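Local coordinates for protein caltubin, EF-hand (Lymnaea stagnalis, PDB 6VAN) that binds metal ions in EF-hand loops, occupied by strontium in this crystal, and is probably a calcium-binding protein of the pond snail, at residues Q87-D92 / E97-K102; A125-D130 / L135-T140; D53-G58 / V63-H68; I49-S54 / T76-N81. All blocks are in the same frame, centred on the assembly; numbering follows the deposited sequence. Where two conformers were deposited one is given.

Contact 1: Q87-D92 / E97-K102. With SR (strontium ion), chain E.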
loop_
_atom_site.group_PDB
_atom_site.type_symbol
_atom_site.label_atom_id
_atom_site.label_comp_id
_atom_site.label_asym_id
_atom_site.label_seq_id
_atom_site.Cartn_x
_atom_site.Cartn_y
_atom_site.Cartn_z
ATOM N N GLN A 87 -6.511 2.840 -1.339
ATOM C CA GLN A 87 -7.511 1.885 -1.892
ATOM C C GLN A 87 -8.880 2.545 -2.054
ATOM O O GLN A 87 -9.731 1.961 -2.720
ATOM C CB GLN A 87 -7.567 0.646 -1.017
ATOM C CG GLN A 87 -6.306 -0.196 -1.159
ATOM C CD GLN A 87 -6.269 -1.330 -0.179
ATOM O OE1 GLN A 87 -6.427 -2.490 -0.525
ATOM N NE2 GLN A 87 -6.032 -0.979 1.076
ATOM N N ASP A 88 -9.065 3.705 -1.450
ATOM C CA ASP A 88 -10.347 4.450 -1.497
ATOM C C ASP A 88 -10.350 5.274 -2.774
ATOM O O ASP A 88 -10.062 6.487 -2.733
ATOM C CB ASP A 88 -10.515 5.278 -0.233
ATOM C CG ASP A 88 -11.797 6.070 -0.225
ATOM O OD1 ASP A 88 -12.668 5.832 -1.123
ATOM O OD2 ASP A 88 -11.897 6.954 0.642
ATOM N N THR A 89 -10.595 4.621 -3.893
ATOM C CA THR A 89 -10.346 5.212 -5.229
ATOM C C THR A 89 -11.139 6.515 -5.404
ATOM O O THR A 89 -10.614 7.446 -6.025
ATOM C CB THR A 89 -10.639 4.194 -6.325
ATOM O OG1 THR A 89 -10.096 2.948 -5.864
ATOM C CG2 THR A 89 -10.036 4.623 -7.635
ATOM N N ASN A 90 -12.341 6.616 -4.843
ATOM C CA ASN A 90 -13.203 7.812 -5.029
ATOM C C ASN A 90 -13.143 8.704 -3.786
ATOM O O ASN A 90 -13.914 9.648 -3.756
ATOM C CB ASN A 90 -14.638 7.438 -5.392
ATOM C CG ASN A 90 -15.425 6.835 -4.256
ATOM O OD1 ASN A 90 -14.856 6.399 -3.250
ATOM N ND2 ASN A 90 -16.743 6.794 -4.397
ATOM N N ASP A 91 -12.296 8.410 -2.796
ATOM C CA ASP A 91 -12.058 9.300 -1.629
ATOM C C ASP A 91 -13.375 9.563 -0.903
ATOM O O ASP A 91 -13.565 10.697 -0.439
ATOM C CB ASP A 91 -11.434 10.630 -2.092
ATOM C CG ASP A 91 -10.097 10.480 -2.811
ATOM O OD1 ASP A 91 -9.210 9.767 -2.281
ATOM O OD2 ASP A 91 -9.945 11.065 -3.882
ATOM N N ASP A 92 -14.234 8.570 -0.734
ATOM C CA ASP A 92 -15.503 8.740 0.022
ATOM C C ASP A 92 -15.396 8.150 1.436
ATOM O O ASP A 92 -16.419 8.062 2.101
ATOM C CB ASP A 92 -16.721 8.177 -0.727
ATOM C CG ASP A 92 -16.822 6.657 -0.784
ATOM O OD1 ASP A 92 -15.839 5.961 -0.415
ATOM O OD2 ASP A 92 -17.858 6.166 -1.276
ATOM N N GLU A 97 -16.011 -3.475 -1.877
ATOM C CA GLU A 97 -15.547 -4.738 -2.434
ATOM C C GLU A 97 -14.977 -4.469 -3.818
ATOM O O GLU A 97 -13.886 -4.939 -4.103
ATOM C CB GLU A 97 -16.697 -5.726 -2.475
ATOM C CG GLU A 97 -16.293 -7.079 -2.989
ATOM C CD GLU A 97 -17.396 -8.102 -2.887
ATOM O OE1 GLU A 97 -17.815 -8.389 -1.757
ATOM O OE2 GLU A 97 -17.804 -8.607 -3.934
ATOM N N ALA A 98 -15.664 -3.719 -4.678
ATOM C CA ALA A 98 -15.201 -3.530 -6.068
ATOM C C ALA A 98 -13.885 -2.747 -6.107
ATOM O O ALA A 98 -13.000 -3.095 -6.907
ATOM C CB ALA A 98 -16.247 -2.844 -6.891
ATOM N N GLU A 99 -13.732 -1.713 -5.284
ATOM C CA GLU A 99 -12.468 -0.945 -5.238
ATOM C C GLU A 99 -11.321 -1.878 -4.817
ATOM O O GLU A 99 -10.229 -1.810 -5.441
ATOM C CB GLU A 99 -12.546 0.216 -4.241
ATOM C CG GLU A 99 -13.364 1.381 -4.765
ATOM C CD GLU A 99 -13.630 2.461 -3.721
ATOM O OE1 GLU A 99 -13.830 2.138 -2.513
ATOM O OE2 GLU A 99 -13.691 3.662 -4.106
ATOM N N LEU A 100 -11.537 -2.723 -3.797
ATOM C CA LEU A 100 -10.473 -3.614 -3.292
ATOM C C LEU A 100 -10.095 -4.648 -4.353
ATOM O O LEU A 100 -8.895 -4.953 -4.467
ATOM C CB LEU A 100 -10.945 -4.258 -2.001
ATOM C CG LEU A 100 -11.101 -3.321 -0.802
ATOM C CD1 LEU A 100 -11.911 -4.008 0.281
ATOM C CD2 LEU A 100 -9.730 -2.888 -0.299
ATOM N N VAL A 101 -11.068 -5.155 -5.088
ATOM C CA VAL A 101 -10.811 -6.176 -6.145
ATOM C C VAL A 101 -10.024 -5.519 -7.270
ATOM O O VAL A 101 -9.025 -6.091 -7.716
ATOM C CB VAL A 101 -12.114 -6.802 -6.645
ATOM C CG1 VAL A 101 -11.881 -7.599 -7.908
ATOM C CG2 VAL A 101 -12.779 -7.632 -5.573
ATOM N N LYS A 102 -10.422 -4.330 -7.691
ATOM C CA LYS A 102 -9.682 -3.630 -8.763
ATOM C C LYS A 102 -8.242 -3.392 -8.333
ATOM O O LYS A 102 -7.323 -3.559 -9.159
ATOM C CB LYS A 102 -10.353 -2.323 -9.157
ATOM C CG LYS A 102 -9.768 -1.669 -10.399
HETATM SR SR SR E . -14.529 4.495 -1.858
HETATM O O HOH W 1 -10.065 0.544 -7.224
HETATM O O HOH W 2 -16.820 3.840 -2.476
#
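T89 and E99 meet with their CA atoms 6.5 Å apart, where the chain leaves helix 77-87 at D88 and folds through a type I beta turn, D88 to D91, beside the start of helix 97-106. E99 carries most of the contact. Its side chain, extended beyond CG, runs antiparallel to that of T89 and grips the strontium ion with both carboxylate oxygens, OE1 and OE2 each lying 2.5 Å from the metal. OD1 of D88, N90 and D92 reaches the same ion from the loop; that of N90 is 2.4 Å from strontium. The N90 amide is turned nearly perpendicular to the E99 carboxylate, the planes 85° apart, and N90 OD1 comes within 3.1 Å of E99 OE2 because both bind the metal. N90 N adds a weak bond of 3.3 Å to E99 OE2. This is the EF-hand loop, in which a glutamate eleven residues after the first aspartate closes the exiting helix over the ion; F94 O and a water complete the sphere. The side chains of N90 and D92 each place CG between the backbone N and the carbonyl carbon, which turns OD1 of each toward the ion. D92 N donates to D88 OD1 at 3.2 Å, on the syn side of the carboxylate. Further ties hold the ligands: S93 N bonds D88 OD2, and T96 N bonds E99 OE1. A water donates to both T89 OG1 and E99 O. At the helix 77-87 end, Q87 OE1 touches L100 CD2 at 3.3 Å, one side chain lying crosswise to the other, while Q87 NE2 is bonded to W83 O.

Contact 2: A125-D130 / L135-T140. With SR (strontium ion), chain F; EDO (1,2-ethanediol), chain K.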
loop_
_atom_site.group_PDB
_atom_site.type_symbol
_atom_site.label_atom_id
_atom_site.label_comp_id
_atom_site.label_asym_id
_atom_site.label_seq_id
_atom_site.Cartn_x
_atom_site.Cartn_y
_atom_site.Cartn_z
ATOM N N ALA A 125 -14.161 -8.564 7.693
ATOM C CA ALA A 125 -14.146 -7.356 8.564
ATOM C C ALA A 125 -15.363 -6.463 8.324
ATOM O O ALA A 125 -15.501 -5.447 9.032
ATOM C CB ALA A 125 -12.852 -6.603 8.373
ATOM N N ASP A 126 -16.263 -6.813 7.420
ATOM C CA ASP A 126 -17.441 -5.984 7.087
ATOM C C ASP A 126 -18.541 -6.288 8.115
ATOM O O ASP A 126 -19.426 -7.152 7.849
ATOM C CB ASP A 126 -17.931 -6.241 5.665
ATOM C CG ASP A 126 -19.107 -5.396 5.244
ATOM O OD1 ASP A 126 -19.409 -4.443 5.973
ATOM O OD2 ASP A 126 -19.667 -5.665 4.188
ATOM N N ALA A 127 -18.465 -5.650 9.280
ATOM C CA ALA A 127 -19.247 -6.060 10.471
ATOM C C ALA A 127 -20.737 -5.821 10.241
ATOM O O ALA A 127 -21.534 -6.597 10.802
ATOM C CB ALA A 127 -18.740 -5.363 11.697
ATOM N N ASN A 128 -21.109 -4.826 9.440
ATOM C CA ASN A 128 -22.529 -4.474 9.170
ATOM C C ASN A 128 -22.980 -4.969 7.802
ATOM O O ASN A 128 -24.108 -4.626 7.420
ATOM C CB ASN A 128 -22.803 -2.973 9.355
ATOM C CG ASN A 128 -22.018 -2.081 8.418
ATOM O OD1 ASN A 128 -21.093 -2.524 7.732
ATOM N ND2 ASN A 128 -22.362 -0.798 8.398
ATOM N N LYS A 129 -22.134 -5.709 7.078
ATOM C CA LYS A 129 -22.456 -6.383 5.787
ATOM C C LYS A 129 -23.002 -5.384 4.752
ATOM O O LYS A 129 -23.877 -5.788 3.928
ATOM C CB LYS A 129 -23.448 -7.519 6.044
ATOM C CG LYS A 129 -22.972 -8.562 7.047
ATOM C CD LYS A 129 -21.753 -9.331 6.591
ATOM C CE LYS A 129 -21.340 -10.423 7.556
ATOM N NZ LYS A 129 -22.422 -11.411 7.747
ATOM N N ASP A 130 -22.458 -4.160 4.699
ATOM C CA ASP A 130 -22.927 -3.141 3.732
ATOM C C ASP A 130 -22.042 -3.177 2.468
ATOM O O ASP A 130 -22.251 -2.326 1.608
ATOM C CB ASP A 130 -23.079 -1.764 4.365
ATOM C CG ASP A 130 -21.781 -1.139 4.788
ATOM O OD1 ASP A 130 -20.726 -1.828 4.681
ATOM O OD2 ASP A 130 -21.813 0.028 5.221
ATOM N N LEU A 135 -12.589 2.771 7.903
ATOM C CA LEU A 135 -11.230 2.640 8.444
ATOM C C LEU A 135 -11.270 1.713 9.651
ATOM O O LEU A 135 -10.347 0.900 9.844
ATOM C CB LEU A 135 -10.671 4.010 8.816
ATOM C CG LEU A 135 -9.307 4.000 9.483
ATOM C CD1 LEU A 135 -8.213 3.420 8.588
ATOM C CD2 LEU A 135 -8.955 5.400 9.940
ATOM N N ASP A 136 -12.287 1.845 10.493
ATOM C CA ASP A 136 -12.340 1.061 11.741
ATOM C C ASP A 136 -12.519 -0.444 11.471
ATOM O O ASP A 136 -12.058 -1.249 12.267
ATOM C CB ASP A 136 -13.408 1.619 12.673
ATOM C CG ASP A 136 -12.839 2.781 13.461
ATOM O OD1 ASP A 136 -11.886 2.549 14.239
ATOM O OD2 ASP A 136 -13.316 3.899 13.234
ATOM N N GLU A 137 -13.199 -0.801 10.401
ATOM C CA GLU A 137 -13.279 -2.212 9.982
ATOM C C GLU A 137 -11.942 -2.629 9.354
ATOM O O GLU A 137 -11.393 -3.697 9.713
ATOM C CB GLU A 137 -14.417 -2.381 8.994
ATOM C CG GLU A 137 -15.801 -2.268 9.622
ATOM C CD GLU A 137 -16.926 -2.218 8.618
ATOM O OE1 GLU A 137 -16.769 -1.594 7.542
ATOM O OE2 GLU A 137 -17.972 -2.807 8.878
ATOM N N PHE A 138 -11.451 -1.835 8.421
ATOM C CA PHE A 138 -10.216 -2.151 7.682
ATOM C C PHE A 138 -9.054 -2.426 8.638
ATOM O O PHE A 138 -8.271 -3.375 8.458
ATOM C CB PHE A 138 -9.878 -0.995 6.767
ATOM C CG PHE A 138 -8.612 -1.155 5.988
ATOM C CD1 PHE A 138 -8.580 -1.965 4.872
ATOM C CD2 PHE A 138 -7.473 -0.477 6.341
ATOM C CE1 PHE A 138 -7.407 -2.106 4.148
ATOM C CE2 PHE A 138 -6.314 -0.602 5.604
ATOM C CZ PHE A 138 -6.291 -1.407 4.497
ATOM N N LYS A 139 -8.907 -1.618 9.675
ATOM C CA LYS A 139 -7.710 -1.737 10.545
ATOM C C LYS A 139 -7.666 -3.098 11.222
ATOM O O LYS A 139 -6.558 -3.533 11.590
ATOM C CB LYS A 139 -7.691 -0.625 11.604
ATOM C CG LYS A 139 -8.774 -0.757 12.650
ATOM C CD LYS A 139 -8.853 0.397 13.627
ATOM C CE LYS A 139 -9.746 0.013 14.788
ATOM N NZ LYS A 139 -10.189 1.185 15.567
ATOM N N THR A 140 -8.798 -3.765 11.383
ATOM C CA THR A 140 -8.821 -5.059 12.079
ATOM C C THR A 140 -8.124 -6.118 11.230
ATOM O O THR A 140 -7.747 -7.170 11.786
ATOM C CB THR A 140 -10.232 -5.549 12.409
ATOM O OG1 THR A 140 -10.948 -5.912 11.239
ATOM C CG2 THR A 140 -11.034 -4.538 13.195
HETATM SR SR SR F . -19.091 -2.041 6.562
HETATM C C1 EDO K . -6.017 -3.030 15.535
HETATM O O1 EDO K . -6.483 -3.947 16.526
HETATM C C2 EDO K . -5.039 -3.636 14.629
HETATM O O2 EDO K . -5.593 -4.693 13.842
HETATM O O HOH W 3 -19.475 0.434 6.274
HETATM O O HOH W 4 -19.555 -0.198 8.707
#
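The E137 carboxylate receives A127 N from above its plane: the nitrogen stands 44° out of it and bonds OE2 at 2.9 Å. The same group holds strontium between its two oxygens, with OE1 2.6 Å and OE2 2.7 Å from the ion. Two other flat groups are turned steeply against it, the D126 carboxylate by 87° and the N128 amide by 76°. D126 runs alongside E137 in the same direction, whereas the N128 side chain comes in roughly perpendicular to it. Each of these neighbours presents OD1 to the metal, as does D130, and N128 OD1 is 2.4 Å from strontium. In the EF-hand pattern these side chains are joined by the backbone oxygen of K132, with E137 arriving from the short helix 135-138. Two waters also bind the ion, and one of them donates to D130 OD2. Second-shell bonds fix the carboxylates: G131 N is bonded to D126 OD2, and S134 N to E137 OE1. E137 keeps CG beside its own backbone N and is extended from there, which carries the aliphatic part past the backbone of A125; CG packs 3.2 Å from A125 O. The methyl CB of A125 rests 3.5 Å from T140 OG1. That hydroxyl is itself used in its own segment, donating to E137 O at 2.7 Å in the carbonyl plane, so that E137 O accepts from both N and OG1 of T140. Away from the ion, K139 NZ and D136 OD1 form a salt bridge, and an ethanediol, probably from the crystallisation liquor, donates to K139 O.

Contact 3: D53-G58 / V63-H68. With SR (strontium ion), chain D.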
loop_
_atom_site.group_PDB
_atom_site.type_symbol
_atom_site.label_atom_id
_atom_site.label_comp_id
_atom_site.label_asym_id
_atom_site.label_seq_id
_atom_site.Cartn_x
_atom_site.Cartn_y
_atom_site.Cartn_z
ATOM N N ASP A 53 10.822 9.259 4.808
ATOM C CA ASP A 53 12.039 10.014 4.392
ATOM C C ASP A 53 12.767 10.593 5.612
ATOM O O ASP A 53 12.791 11.840 5.754
ATOM C CB ASP A 53 11.610 11.102 3.408
ATOM C CG ASP A 53 12.746 11.966 2.911
ATOM O OD1 ASP A 53 13.890 11.478 2.956
ATOM O OD2 ASP A 53 12.462 13.088 2.419
ATOM N N SER A 54 13.388 9.749 6.440
ATOM C CA SER A 54 14.047 10.164 7.708
ATOM C C SER A 54 15.288 11.039 7.452
ATOM O O SER A 54 15.662 11.775 8.385
ATOM C CB SER A 54 14.375 8.981 8.581
ATOM O OG SER A 54 15.240 8.088 7.922
ATOM N N ASN A 55 15.898 10.985 6.263
ATOM C CA ASN A 55 17.108 11.812 5.963
ATOM C C ASN A 55 16.692 13.071 5.189
ATOM O O ASN A 55 17.583 13.876 4.878
ATOM C CB ASN A 55 18.207 11.000 5.274
ATOM C CG ASN A 55 17.817 10.466 3.916
ATOM O OD1 ASN A 55 16.866 10.950 3.285
ATOM N ND2 ASN A 55 18.525 9.451 3.462
ATOM N N GLY A 56 15.402 13.226 4.877
ATOM C CA GLY A 56 14.827 14.466 4.328
ATOM C C GLY A 56 15.348 14.813 2.948
ATOM O O GLY A 56 15.341 16.011 2.626
ATOM N N ASN A 57 15.754 13.836 2.138
ATOM C CA ASN A 57 16.307 14.076 0.776
ATOM C C ASN A 57 15.188 13.999 -0.283
ATOM O O ASN A 57 15.511 13.943 -1.483
ATOM C CB ASN A 57 17.476 13.129 0.473
ATOM C CG ASN A 57 17.047 11.693 0.302
ATOM O OD1 ASN A 57 15.902 11.339 0.650
ATOM N ND2 ASN A 57 17.918 10.858 -0.245
ATOM N N GLY A 58 13.919 13.916 0.152
ATOM C CA GLY A 58 12.721 13.922 -0.711
ATOM C C GLY A 58 12.519 12.621 -1.476
ATOM O O GLY A 58 11.665 12.587 -2.363
ATOM N N VAL A 63 18.367 1.891 1.605
ATOM C CA VAL A 63 19.057 1.981 2.917
ATOM C C VAL A 63 19.275 3.454 3.246
ATOM O O VAL A 63 19.741 4.210 2.390
ATOM C CB VAL A 63 20.344 1.133 2.943
ATOM C CG1 VAL A 63 20.002 -0.327 3.136
ATOM C CG2 VAL A 63 21.181 1.295 1.707
ATOM N N PRO A 64 18.961 3.904 4.480
ATOM C CA PRO A 64 18.442 3.042 5.556
ATOM C C PRO A 64 16.917 2.847 5.613
ATOM O O PRO A 64 16.462 2.019 6.371
ATOM C CB PRO A 64 18.807 3.831 6.813
ATOM C CG PRO A 64 18.703 5.268 6.367
ATOM C CD PRO A 64 19.223 5.267 4.948
ATOM N N GLU A 65 16.159 3.629 4.825
ATOM C CA GLU A 65 14.718 3.906 5.086
ATOM C C GLU A 65 13.856 2.683 4.801
ATOM O O GLU A 65 13.064 2.312 5.702
ATOM C CB GLU A 65 14.266 5.113 4.263
ATOM C CG GLU A 65 14.993 6.361 4.695
ATOM C CD GLU A 65 14.874 7.581 3.817
ATOM O OE1 GLU A 65 14.406 7.458 2.685
ATOM O OE2 GLU A 65 15.269 8.647 4.304
ATOM N N TYR A 66 13.943 2.086 3.627
ATOM C CA TYR A 66 13.069 0.942 3.277
ATOM C C TYR A 66 13.431 -0.228 4.189
ATOM O O TYR A 66 12.510 -0.871 4.714
ATOM C CB TYR A 66 13.176 0.584 1.797
ATOM C CG TYR A 66 12.128 -0.372 1.286
ATOM C CD1 TYR A 66 10.832 0.053 1.031
ATOM C CD2 TYR A 66 12.439 -1.682 0.983
ATOM C CE1 TYR A 66 9.869 -0.814 0.526
ATOM C CE2 TYR A 66 11.496 -2.556 0.474
ATOM C CZ TYR A 66 10.205 -2.127 0.250
ATOM O OH TYR A 66 9.275 -3.017 -0.240
ATOM N N VAL A 67 14.708 -0.491 4.417
ATOM C CA VAL A 67 15.111 -1.650 5.257
ATOM C C VAL A 67 14.624 -1.406 6.682
ATOM O O VAL A 67 14.048 -2.348 7.285
ATOM C CB VAL A 67 16.622 -1.911 5.194
ATOM C CG1 VAL A 67 17.041 -2.936 6.231
ATOM C CG2 VAL A 67 17.040 -2.356 3.812
ATOM N N HIS A 68 14.810 -0.203 7.221
ATOM C CA HIS A 68 14.395 0.132 8.609
ATOM C C HIS A 68 12.894 -0.140 8.751
ATOM O O HIS A 68 12.506 -0.860 9.694
ATOM C CB HIS A 68 14.761 1.573 8.985
ATOM C CG HIS A 68 14.302 1.928 10.357
ATOM N ND1 HIS A 68 14.997 1.541 11.486
ATOM C CD2 HIS A 68 13.198 2.572 10.789
ATOM C CE1 HIS A 68 14.350 1.954 12.563
ATOM N NE2 HIS A 68 13.252 2.597 12.161
HETATM SR SR SR D . 15.215 9.684 2.080
#
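E65 OE2 is gripped from two directions, by strontium at 2.5 Å and by N55 N, which donates at 3.1 Å nearly along the C-O axis with an N-H...O angle of 161°. The setting is an EF-hand loop, here one residue longer than usual, since E65 stands twelve residues after D53. E65 binds the ion with both oxygens, having come down extended from CG on helix 62-71, just after a cis peptide before P64 and within a wider pi-type turn at 63-66. D53, N55 and N57 each supply OD1; that of N57 is closest, 2.3 Å from strontium. A59 O and D61 OD2 complete the sphere. The D53 side chain runs alongside that of E65, both heading the same way, their carboxylate planes 73° apart, while the N55 side chain lies across E65 and brings OD1 within 3.0 Å of E65 OE2, a closeness set by the shared metal. N55 has CG between its backbone N and carbonyl carbon, a placing that lets OD1 accept from N57 N at 3.3 Å as an Asx turn. S54 OG flanks the E65 stem, 3.7 Å from CG. The first half of the loop is also closed on itself: G58 N donates to D53 OD2 at 2.8 Å, on the syn side but 31° out of the carboxylate plane.

Contact 4: I49-S54 / T76-N81. With SR (strontium ion), chain D.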
loop_
_atom_site.group_PDB
_atom_site.type_symbol
_atom_site.label_atom_id
_atom_site.label_comp_id
_atom_site.label_asym_id
_atom_site.label_seq_id
_atom_site.Cartn_x
_atom_site.Cartn_y
_atom_site.Cartn_z
ATOM N N ILE A 49 6.012 9.549 0.632
ATOM C CA ILE A 49 7.488 9.683 0.704
ATOM C C ILE A 49 7.868 10.253 2.085
ATOM O O ILE A 49 8.787 9.699 2.713
ATOM C CB ILE A 49 8.034 10.495 -0.500
ATOM C CG1 ILE A 49 7.854 9.744 -1.818
ATOM C CG2 ILE A 49 9.502 10.883 -0.248
ATOM C CD1 ILE A 49 8.184 10.531 -3.089
ATOM N N SER A 50 7.177 11.294 2.576
ATOM C CA SER A 50 7.533 12.025 3.824
ATOM C C SER A 50 7.490 11.108 5.056
ATOM O O SER A 50 8.341 11.262 5.926
ATOM C CB SER A 50 6.670 13.257 4.025
ATOM O OG SER A 50 6.838 13.790 5.334
ATOM N N ARG A 51 6.538 10.174 5.142
ATOM C CA ARG A 51 6.450 9.278 6.326
ATOM C C ARG A 51 7.702 8.383 6.403
ATOM O O ARG A 51 8.023 7.918 7.530
ATOM C CB ARG A 51 5.162 8.444 6.312
ATOM C CG ARG A 51 3.996 9.128 7.017
ATOM C CD ARG A 51 2.657 8.478 6.728
ATOM N NE ARG A 51 2.790 7.042 6.677
ATOM C CZ ARG A 51 2.960 6.254 7.732
ATOM N NH1 ARG A 51 3.074 4.950 7.557
ATOM N NH2 ARG A 51 3.001 6.754 8.961
ATOM N N ARG A 52 8.344 8.133 5.258
ATOM C CA ARG A 52 9.498 7.200 5.132
ATOM C C ARG A 52 10.835 7.965 5.076
ATOM O O ARG A 52 11.868 7.344 5.302
ATOM C CB ARG A 52 9.248 6.335 3.905
ATOM C CG ARG A 52 8.067 5.390 4.078
ATOM C CD ARG A 52 7.580 4.852 2.768
ATOM N NE ARG A 52 6.487 3.918 2.985
ATOM C CZ ARG A 52 5.228 4.246 3.224
ATOM N NH1 ARG A 52 4.826 5.503 3.223
ATOM N NH2 ARG A 52 4.338 3.292 3.434
ATOM N N ASP A 53 10.822 9.259 4.808
ATOM C CA ASP A 53 12.039 10.014 4.392
ATOM C C ASP A 53 12.767 10.593 5.612
ATOM O O ASP A 53 12.791 11.840 5.754
ATOM C CB ASP A 53 11.610 11.102 3.408
ATOM C CG ASP A 53 12.746 11.966 2.911
ATOM O OD1 ASP A 53 13.890 11.478 2.956
ATOM O OD2 ASP A 53 12.462 13.088 2.419
ATOM N N SER A 54 13.388 9.749 6.440
ATOM C CA SER A 54 14.047 10.164 7.708
ATOM C C SER A 54 15.288 11.039 7.452
ATOM O O SER A 54 15.662 11.775 8.385
ATOM C CB SER A 54 14.375 8.981 8.581
ATOM O OG SER A 54 15.240 8.088 7.922
ATOM N N THR A 76 0.275 0.567 13.035
ATOM C CA THR A 76 -0.233 1.853 13.550
ATOM C C THR A 76 -1.474 2.243 12.767
ATOM O O THR A 76 -1.590 1.871 11.590
ATOM C CB THR A 76 0.783 2.990 13.463
ATOM O OG1 THR A 76 1.022 3.338 12.105
ATOM C CG2 THR A 76 2.104 2.665 14.122
ATOM N N LEU A 77 -2.382 2.979 13.388
ATOM C CA LEU A 77 -3.576 3.449 12.686
ATOM C C LEU A 77 -3.141 4.334 11.518
ATOM O O LEU A 77 -3.704 4.168 10.416
ATOM C CB LEU A 77 -4.513 4.185 13.642
ATOM C CG LEU A 77 -5.814 4.640 12.980
ATOM C CD1 LEU A 77 -6.691 3.457 12.670
ATOM C CD2 LEU A 77 -6.543 5.680 13.827
ATOM N N GLU A 78 -2.184 5.233 11.725
ATOM C CA GLU A 78 -1.707 6.146 10.656
ATOM C C GLU A 78 -1.216 5.335 9.439
ATOM O O GLU A 78 -1.544 5.681 8.292
ATOM C CB GLU A 78 -0.587 7.024 11.223
ATOM C CG GLU A 78 -0.109 8.092 10.272
ATOM C CD GLU A 78 1.073 8.877 10.805
ATOM O OE1 GLU A 78 1.155 9.062 12.044
ATOM O OE2 GLU A 78 1.930 9.268 9.987
ATOM N N GLY A 79 -0.440 4.299 9.680
ATOM C CA GLY A 79 0.080 3.451 8.595
ATOM C C GLY A 79 -1.042 2.706 7.906
ATOM O O GLY A 79 -1.038 2.632 6.673
ATOM N N ALA A 80 -1.970 2.139 8.652
ATOM C CA ALA A 80 -3.145 1.456 8.071
ATOM C C ALA A 80 -3.973 2.451 7.247
ATOM O O ALA A 80 -4.404 2.105 6.147
ATOM C CB ALA A 80 -3.955 0.791 9.157
ATOM N N ASN A 81 -4.170 3.658 7.762
ATOM C CA ASN A 81 -4.969 4.686 7.066
ATOM C C ASN A 81 -4.337 5.053 5.725
ATOM O O ASN A 81 -5.057 5.381 4.785
ATOM C CB ASN A 81 -5.165 5.881 7.972
ATOM C CG ASN A 81 -6.269 6.787 7.506
ATOM O OD1 ASN A 81 -7.244 6.342 6.923
ATOM N ND2 ASN A 81 -6.147 8.059 7.826
HETATM SR SR SR D . 15.215 9.684 2.080
HETATM O O HOH W 5 1.626 3.172 5.705
HETATM O O HOH W 6 3.333 3.741 10.370
#
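R51 and E78 form a salt bridge between helix 42-52 and helix 77-87, R51 NH2 lying 2.9 Å from E78 OE2; as a hydrogen bond it is weak, with an N-H...O angle of 149°. The two side chains run antiparallel past one another, and the guanidinium and carboxylate planes are 66° apart. A bend at chi3 (39°) folds the R51 chain, so that its CD also rests 3.4 Å from E78 OE2. The backbone carbon E78 C lies over one face of the guanidinium, and G79 CA approaches R51 NH1 to 3.5 Å. All three guanidinium nitrogens have partners. NE makes a second salt bridge, to E82 OE2, and NH1 is served by water. One water accepts from R51 NH1 at 2.9 Å and donates to G79 O; another accepts from the same NH1, sits at the edge of the guanidinium plane, and is hydrogen-bonded to T76 OG1. E82 is shared, for its OE1 pairs with NH2 of R52, whose guanidinium also makes a cation-pi contact with F48. Both acidic residues of helix 77-87 that meet this basic pair are thus engaged. The hydroxyl of T76 has a further task, accepting from G79 N at 3.0 Å. G79 is therefore held at both backbone ends, N by the threonine and O by the water that R51 holds. The arrangement is a surface charge cluster laid across a threonine N-cap, joining the helix that leads into the D53 metal loop to the first helix of the following EF-hand pair.

How the contacts relate
Contacts 1, 2 and 3 repeat one scheme, a metal loop closed by a bidentate glutamate, whereas contact 4 joins helices through salt bridges and water. Contact 1 is partly buried; the others lie at the surface. The glutamate meets a backbone N–H in each loop, weakly in contact 1, and contact 3 has the longer spacing and takes an aspartate ligand where the other two use water. Contacts 1 and 2 belong to one EF-hand pair, linked by strands 95-96 and 132-133, and touch where Q87 meets F138. Contact 3 lies across the chain's centre from them. Contact 4 spans the divide, sharing D53 and S54 with contact 3 and packing on contact 2.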